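Local structure of putative glucarate dehydratase (4IT1) at residues A175-D179 and S180-P184; W248-E251 and T252-M256; P388-G392 and C393-T397. The protein probably dehydrates D-glucarate to 5-dehydro-4-deoxy-D-glucarate with the help of magnesium, as a member of the mandelate racemase/muconate lactonizing enzyme family. All coordinates share one frame; numbering follows the deposited sequence.

Interaction 1: residues A175-D179 and S180-P184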
loop_
_atom_site.group_PDB
_atom_site.type_symbol
_atom_site.label_atom_id
_atom_site.label_comp_id
_atom_site.label_asym_id
_atom_site.label_seq_id
_atom_site.Cartn_x
_atom_site.Cartn_y
_atom_site.Cartn_z
ATOM N N ALA A 175 -10.073 -40.898 14.018
ATOM C CA ALA A 175 -8.909 -41.758 13.827
ATOM C C ALA A 175 -8.634 -42.007 12.342
ATOM O O ALA A 175 -7.483 -42.050 11.914
ATOM C CB ALA A 175 -9.099 -43.074 14.568
ATOM N N GLN A 176 -9.700 -42.148 11.560
ATOM C CA GLN A 176 -9.576 -42.477 10.142
ATOM C C GLN A 176 -10.749 -41.959 9.316
ATOM O O GLN A 176 -11.862 -41.790 9.829
ATOM C CB GLN A 176 -9.465 -43.997 9.958
ATOM C CG GLN A 176 -10.575 -44.785 10.643
ATOM C CD GLN A 176 -10.642 -46.235 10.199
ATOM O OE1 GLN A 176 -10.503 -47.146 11.016
ATOM N NE2 GLN A 176 -10.865 -46.457 8.904
ATOM N N HIS A 177 -10.483 -41.722 8.035
ATOM C CA HIS A 177 -11.522 -41.497 7.042
ATOM C C HIS A 177 -12.389 -42.748 6.879
ATOM O O HIS A 177 -11.872 -43.870 6.816
ATOM C CB HIS A 177 -10.897 -41.140 5.695
ATOM C CG HIS A 177 -10.233 -39.798 5.671
ATOM N ND1 HIS A 177 -10.942 -38.616 5.677
ATOM C CD2 HIS A 177 -8.926 -39.451 5.622
ATOM C CE1 HIS A 177 -10.100 -37.599 5.640
ATOM N NE2 HIS A 177 -8.870 -38.079 5.605
ATOM N N VAL A 178 -13.704 -42.546 6.822
ATOM C CA VAL A 178 -14.653 -43.604 6.477
ATOM C C VAL A 178 -14.269 -44.208 5.121
ATOM O O VAL A 178 -13.885 -43.476 4.195
ATOM C CB VAL A 178 -16.108 -43.064 6.455
ATOM C CG1 VAL A 178 -16.407 -42.293 5.167
ATOM C CG2 VAL A 178 -17.114 -44.188 6.672
ATOM N N ASP A 179 -14.352 -45.536 5.020
ATOM C CA ASP A 179 -13.955 -46.264 3.803
ATOM C C ASP A 179 -12.741 -45.613 3.141
ATOM O O ASP A 179 -12.806 -45.172 1.987
ATOM C CB ASP A 179 -15.130 -46.367 2.818
ATOM C CG ASP A 179 -16.363 -47.024 3.434
ATOM O OD1 ASP A 179 -16.259 -47.647 4.516
ATOM O OD2 ASP A 179 -17.448 -46.909 2.829
ATOM N N SER A 180 -11.647 -45.551 3.900
ATOM C CA SER A 180 -10.428 -44.848 3.498
ATOM C C SER A 180 -9.704 -45.565 2.360
ATOM O O SER A 180 -9.579 -46.795 2.392
ATOM C CB SER A 180 -9.491 -44.698 4.699
ATOM O OG SER A 180 -8.385 -43.864 4.391
ATOM N N PRO A 181 -9.226 -44.797 1.353
ATOM C CA PRO A 181 -8.511 -45.353 0.200
ATOM C C PRO A 181 -6.982 -45.457 0.403
ATOM O O PRO A 181 -6.234 -45.555 -0.580
ATOM C CB PRO A 181 -8.842 -44.352 -0.914
ATOM C CG PRO A 181 -9.018 -43.048 -0.206
ATOM C CD PRO A 181 -9.357 -43.331 1.241
ATOM N N TYR A 182 -6.545 -45.423 1.666
ATOM C CA TYR A 182 -5.133 -45.571 2.052
ATOM C C TYR A 182 -5.014 -45.834 3.559
ATOM O O TYR A 182 -6.015 -45.823 4.281
ATOM C CB TYR A 182 -4.297 -44.343 1.642
ATOM C CG TYR A 182 -4.846 -42.999 2.102
ATOM C CD1 TYR A 182 -4.988 -42.707 3.463
ATOM C CD2 TYR A 182 -5.208 -42.011 1.176
ATOM C CE1 TYR A 182 -5.488 -41.487 3.892
ATOM C CE2 TYR A 182 -5.709 -40.782 1.597
ATOM C CZ TYR A 182 -5.845 -40.527 2.956
ATOM O OH TYR A 182 -6.335 -39.320 3.399
ATOM N N LYS A 183 -3.792 -46.069 4.030
ATOM C CA LYS A 183 -3.547 -46.297 5.456
ATOM C C LYS A 183 -3.904 -45.044 6.269
ATOM O O LYS A 183 -3.608 -43.922 5.838
ATOM C CB LYS A 183 -2.081 -46.687 5.703
ATOM C CG LYS A 183 -1.823 -47.356 7.053
ATOM C CD LYS A 183 -0.480 -46.966 7.666
ATOM C CE LYS A 183 0.652 -47.906 7.273
ATOM N NZ LYS A 183 1.095 -47.733 5.860
ATOM N N PRO A 184 -4.552 -45.232 7.438
ATOM C CA PRO A 184 -4.803 -44.124 8.369
ATOM C C PRO A 184 -3.530 -43.350 8.740
ATOM O O PRO A 184 -2.449 -43.941 8.842
ATOM C CB PRO A 184 -5.368 -44.832 9.603
ATOM C CG PRO A 184 -6.048 -46.034 9.054
ATOM C CD PRO A 184 -5.214 -46.474 7.880
HETATM O O HOH W 1 -7.949 -42.549 7.300
#
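The backbone N of H177 donates to a water at 2.8 Å, and the same water stands 3.2 Å from S180 OG, so one molecule spans the inside of the bend formed by this loop. H177 to S180 makes a tight beta turn, with V178 polyproline-like and D179 at positive phi (36°), in the long connection from strand 163-170 to helix 193-207. S180 OG is anti to the backbone N (chi1 -172°), which carries it back inside the bend, where it also lies 3.1 Å from Y182 O. S180 CB rests 3.3 Å from H177 O. The extended chain of Q176 brings its amide NE2 to H177 O, a weak bond at 3.5 Å, while Q176 CB meets the CG corner of P184 at the mouth of the loop.

The H177 and Y182 side chains cross obliquely. Neither polar end is spent on the other: H177 NE2 is hydrogen-bonded to D37 O and Y182 OH to P49 O, both in the connection between strands 25-36 and 50-60, and the Y182 ring meets F50 at about a right angle. The loop is thereby fastened to the N-terminal part of the chain. Between these two anchored groups, the closest approach is the phenolic Y182 OH at 3.4 Å from H177 CD2.

Interaction 2: residues W248-E251 and T252-M256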
loop_
_atom_site.group_PDB
_atom_site.type_symbol
_atom_site.label_atom_id
_atom_site.label_comp_id
_atom_site.label_asym_id
_atom_site.label_seq_id
_atom_site.Cartn_x
_atom_site.Cartn_y
_atom_site.Cartn_z
ATOM N N TRP A 248 -20.759 -19.982 16.946
ATOM C CA TRP A 248 -21.424 -19.677 18.218
ATOM C C TRP A 248 -22.358 -18.483 18.105
ATOM O O TRP A 248 -21.983 -17.437 17.576
ATOM C CB TRP A 248 -20.415 -19.388 19.344
ATOM C CG TRP A 248 -19.477 -20.509 19.686
ATOM C CD1 TRP A 248 -19.593 -21.824 19.330
ATOM C CD2 TRP A 248 -18.296 -20.414 20.489
ATOM N NE1 TRP A 248 -18.547 -22.545 19.842
ATOM C CE2 TRP A 248 -17.737 -21.707 20.561
ATOM C CE3 TRP A 248 -17.651 -19.355 21.151
ATOM C CZ2 TRP A 248 -16.553 -21.974 21.265
ATOM C CZ3 TRP A 248 -16.480 -19.622 21.851
ATOM C CH2 TRP A 248 -15.945 -20.923 21.903
ATOM N N SER A 249 -23.570 -18.632 18.622
ATOM C CA SER A 249 -24.446 -17.487 18.774
ATOM C C SER A 249 -23.764 -16.466 19.696
ATOM O O SER A 249 -22.802 -16.783 20.405
ATOM C CB SER A 249 -25.787 -17.914 19.360
ATOM O OG SER A 249 -25.614 -18.480 20.650
ATOM N N LEU A 250 -24.263 -15.240 19.660
ATOM C CA LEU A 250 -23.822 -14.198 20.565
ATOM C C LEU A 250 -23.878 -14.655 22.040
ATOM O O LEU A 250 -22.895 -14.493 22.772
ATOM C CB LEU A 250 -24.665 -12.945 20.330
ATOM C CG LEU A 250 -24.399 -11.662 21.107
ATOM C CD1 LEU A 250 -22.978 -11.163 20.885
ATOM C CD2 LEU A 250 -25.436 -10.630 20.690
ATOM N N GLU A 251 -25.008 -15.241 22.450
ATOM C CA GLU A 251 -25.222 -15.673 23.845
ATOM C C GLU A 251 -24.251 -16.769 24.283
ATOM O O GLU A 251 -23.772 -16.763 25.420
ATOM C CB GLU A 251 -26.669 -16.133 24.079
ATOM C CG GLU A 251 -27.742 -15.051 23.937
ATOM C CD GLU A 251 -27.603 -13.893 24.922
ATOM O OE1 GLU A 251 -27.874 -12.740 24.518
ATOM O OE2 GLU A 251 -27.232 -14.124 26.096
ATOM N N THR A 252 -23.977 -17.700 23.370
ATOM C CA THR A 252 -23.005 -18.765 23.578
ATOM C C THR A 252 -21.604 -18.191 23.710
ATOM O O THR A 252 -20.879 -18.518 24.653
ATOM C CB THR A 252 -23.042 -19.780 22.417
ATOM O OG1 THR A 252 -24.291 -20.478 22.445
ATOM C CG2 THR A 252 -21.908 -20.796 22.523
ATOM N N SER A 253 -21.235 -17.337 22.760
ATOM C CA SER A 253 -19.950 -16.644 22.769
ATOM C C SER A 253 -19.722 -15.955 24.111
ATOM O O SER A 253 -18.630 -16.018 24.682
ATOM C CB SER A 253 -19.892 -15.617 21.630
ATOM O OG SER A 253 -19.656 -16.234 20.373
ATOM N N ILE A 254 -20.766 -15.302 24.609
ATOM C CA ILE A 254 -20.708 -14.630 25.893
ATOM C C ILE A 254 -20.520 -15.618 27.049
ATOM O O ILE A 254 -19.668 -15.386 27.907
ATOM C CB ILE A 254 -21.926 -13.709 26.098
ATOM C CG1 ILE A 254 -21.783 -12.480 25.193
ATOM C CG2 ILE A 254 -22.066 -13.289 27.563
ATOM C CD1 ILE A 254 -23.066 -11.700 24.997
ATOM N N ARG A 255 -21.289 -16.713 27.053
ATOM C CA ARG A 255 -21.194 -17.735 28.106
ATOM C C ARG A 255 -19.819 -18.392 28.139
ATOM O O ARG A 255 -19.294 -18.688 29.217
ATOM C CB ARG A 255 -22.281 -18.809 27.968
ATOM C CG ARG A 255 -23.685 -18.335 28.320
ATOM C CD ARG A 255 -24.643 -19.494 28.588
ATOM N NE ARG A 255 -24.847 -20.355 27.419
ATOM C CZ ARG A 255 -24.314 -21.567 27.265
ATOM N NH1 ARG A 255 -23.534 -22.088 28.207
ATOM N NH2 ARG A 255 -24.561 -22.265 26.162
ATOM N N MET A 256 -19.238 -18.601 26.960
ATOM C CA MET A 256 -17.905 -19.180 26.849
ATOM C C MET A 256 -16.822 -18.228 27.355
ATOM O O MET A 256 -15.920 -18.641 28.095
ATOM C CB MET A 256 -17.617 -19.626 25.415
ATOM C CG MET A 256 -18.525 -20.741 24.897
ATOM S SD MET A 256 -18.606 -22.254 25.889
ATOM C CE MET A 256 -20.078 -21.971 26.874
#
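With CG anti to its carbonyl carbon (chi1 -61°), W248 lays its indole alongside the first turn of helix 250-260, and T252, whose CG2 is anti to the backbone N, places that methyl over the five-membered ring. M256, one turn further on, bends at chi2 (-55°) and covers the six-membered ring from the same face. Both are CH-pi contacts: T252 CG2 lies 4.1 Å from the five-membered ring centroid of W248, and M256 CG 4.0 Å from the six-membered one. M256 SD stands higher above the ring, at 5.2 Å from the latter centroid, a distant Met-aromatic contact. S253 OG lies instead at the indole edge, near its plane, 3.8 Å from W248 CE3. With an alanine in place of W248, T252 CG2 and M256 CG would probably lose the flat surface they rest on, a gap would open toward helix 221-234, and M256 would be less firmly held.

S249 is the N-cap. Its O takes the S253 N-H at 2.9 Å, almost straight (170°), and weakly the S253 hydroxyl, while S249 OG lies 3.0 Å from T252 OG1. T252 OG1 is hydrogen-bonded to the terminal carboxylate of F446, a negative charge that may suit this helix N-terminus. L250 and I254 run side by side on another flank and face helix 274-284, W248 and M256 pack on helix 221-234, and the whole start of helix 250-260 belongs to the beta-alpha-beta unit joining strands 240-243 and 266-268.

Interaction 3: residues P388-G392 and C393-T397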
loop_
_atom_site.group_PDB
_atom_site.type_symbol
_atom_site.label_atom_id
_atom_site.label_comp_id
_atom_site.label_asym_id
_atom_site.label_seq_id
_atom_site.Cartn_x
_atom_site.Cartn_y
_atom_site.Cartn_z
ATOM N N PRO A 388 11.802 -26.570 6.615
ATOM C CA PRO A 388 12.063 -26.655 8.047
ATOM C C PRO A 388 11.321 -25.577 8.821
ATOM O O PRO A 388 11.205 -24.444 8.352
ATOM C CB PRO A 388 13.585 -26.422 8.150
ATOM C CG PRO A 388 14.089 -26.255 6.744
ATOM C CD PRO A 388 12.901 -25.894 5.907
ATOM N N ILE A 389 10.811 -25.942 9.990
ATOM C CA ILE A 389 10.286 -24.964 10.933
ATOM C C ILE A 389 11.017 -25.129 12.262
ATOM O O ILE A 389 10.718 -26.035 13.056
ATOM C CB ILE A 389 8.752 -25.064 11.113
ATOM C CG1 ILE A 389 8.042 -24.840 9.769
ATOM C CG2 ILE A 389 8.276 -24.047 12.142
ATOM C CD1 ILE A 389 6.573 -25.211 9.764
ATOM N N VAL A 390 11.988 -24.247 12.480
ATOM C CA VAL A 390 12.853 -24.327 13.646
ATOM C C VAL A 390 12.454 -23.266 14.664
ATOM O O VAL A 390 12.410 -22.073 14.344
ATOM C CB VAL A 390 14.344 -24.142 13.287
ATOM C CG1 VAL A 390 15.209 -24.840 14.325
ATOM C CG2 VAL A 390 14.658 -24.645 11.876
ATOM N N ASP A 391 12.185 -23.722 15.888
ATOM C CA ASP A 391 11.754 -22.875 17.012
ATOM C C ASP A 391 10.431 -22.154 16.724
ATOM O O ASP A 391 10.190 -21.041 17.205
ATOM C CB ASP A 391 12.859 -21.885 17.427
ATOM C CG ASP A 391 14.144 -22.582 17.859
ATOM O OD1 ASP A 391 14.105 -23.405 18.803
ATOM O OD2 ASP A 391 15.200 -22.295 17.254
ATOM N N GLY A 392 9.573 -22.819 15.952
ATOM C CA GLY A 392 8.288 -22.264 15.545
ATOM C C GLY A 392 8.420 -21.108 14.575
ATOM O O GLY A 392 7.584 -20.208 14.568
ATOM N N CYS A 393 9.468 -21.138 13.754
ATOM C CA CYS A 393 9.742 -20.060 12.810
ATOM C C CYS A 393 10.183 -20.559 11.445
ATOM O O CYS A 393 10.649 -21.687 11.297
ATOM C CB CYS A 393 10.821 -19.117 13.353
ATOM S SG CYS A 393 10.281 -17.957 14.628
ATOM N N VAL A 394 10.052 -19.679 10.461
ATOM C CA VAL A 394 10.518 -19.915 9.111
ATOM C C VAL A 394 11.602 -18.881 8.805
ATOM O O VAL A 394 11.367 -17.671 8.910
ATOM C CB VAL A 394 9.356 -19.794 8.102
ATOM C CG1 VAL A 394 9.857 -19.878 6.676
ATOM C CG2 VAL A 394 8.312 -20.872 8.351
ATOM N N LYS A 395 12.789 -19.368 8.438
ATOM C CA LYS A 395 13.931 -18.513 8.118
ATOM C C LYS A 395 13.803 -17.837 6.760
ATOM O O LYS A 395 13.515 -18.492 5.757
ATOM C CB LYS A 395 15.238 -19.318 8.148
ATOM C CG LYS A 395 16.040 -19.206 9.435
ATOM C CD LYS A 395 15.674 -20.282 10.447
ATOM C CE LYS A 395 16.835 -20.538 11.398
ATOM N NZ LYS A 395 16.470 -21.441 12.525
ATOM N N ILE A 396 14.031 -16.526 6.738
ATOM C CA ILE A 396 14.179 -15.791 5.484
ATOM C C ILE A 396 15.675 -15.680 5.190
ATOM O O ILE A 396 16.440 -15.170 6.015
ATOM C CB ILE A 396 13.528 -14.382 5.549
ATOM C CG1 ILE A 396 12.079 -14.466 6.045
ATOM C CG2 ILE A 396 13.609 -13.664 4.202
ATOM C CD1 ILE A 396 11.151 -15.280 5.164
ATOM N N THR A 397 16.082 -16.165 4.020
ATOM C CA THR A 397 17.498 -16.212 3.652
ATOM C C THR A 397 17.827 -15.292 2.476
ATOM O O THR A 397 16.987 -14.504 2.032
ATOM C CB THR A 397 17.968 -17.651 3.332
ATOM O OG1 THR A 397 17.578 -18.009 1.998
ATOM C CG2 THR A 397 17.393 -18.655 4.332
#
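C393 closes a type I' beta turn on V390, with D391 and G392 at its corners, both at positive phi. The two backbones exchange a pair of bonds, V390 N to C393 O and C393 N to V390 O, each 3.1 Å long but bent and weak. The C393 carbonyl is also approached by I389 CA, a CA-H...O contact at 3.3 Å. C393 CB sits 3.5 Å from V390 O, and its SG, beside the backbone N (chi1 -77°), leans over the G392 peptide.

V390 takes a different partner. The K395 chain, bent at chi2 (91°), comes back toward the turn so that NZ lies over the valine, 3.5 Å from V390 CB and 3.7 Å from V390 CG2. The ammonium has a weak, long ion pair with E163; D391 OD2 is 5.0 Å from K395 NZ, too far for contact. On the other side of the strand, I389 CG1 touches V394 CG2 at 4.2 Å.

Strand 393-395, which the turn leads into, is an outermost strand of the mixed sheet and runs antiparallel to strand 163-170, against which C393 and V394 pack; V394 also rests on helix 348-360.

How the interactions relate
The three contacts follow one another along the chain and touch nowhere: their centres lie 32 to 37 Å apart, with nearest atoms about 20 Å or more from each other. Each lies in or beside an element connected to the mixed sheet of the beta/alpha barrel. Interaction 1 is in the loop leaving strand 163-170, and interaction 3 leads into strand 393-395, the antiparallel neighbour of that same strand. Interaction 2 is packing at the start of the helix that connects strands 240-243 and 266-268, which carry the magnesium ligands D243 and E268; the W248 side chain is about 13 Å from the ion, no direct contact. Interactions 1 and 3 lie away from the annotated sites, interaction 1 joining the barrel to the N-terminal region.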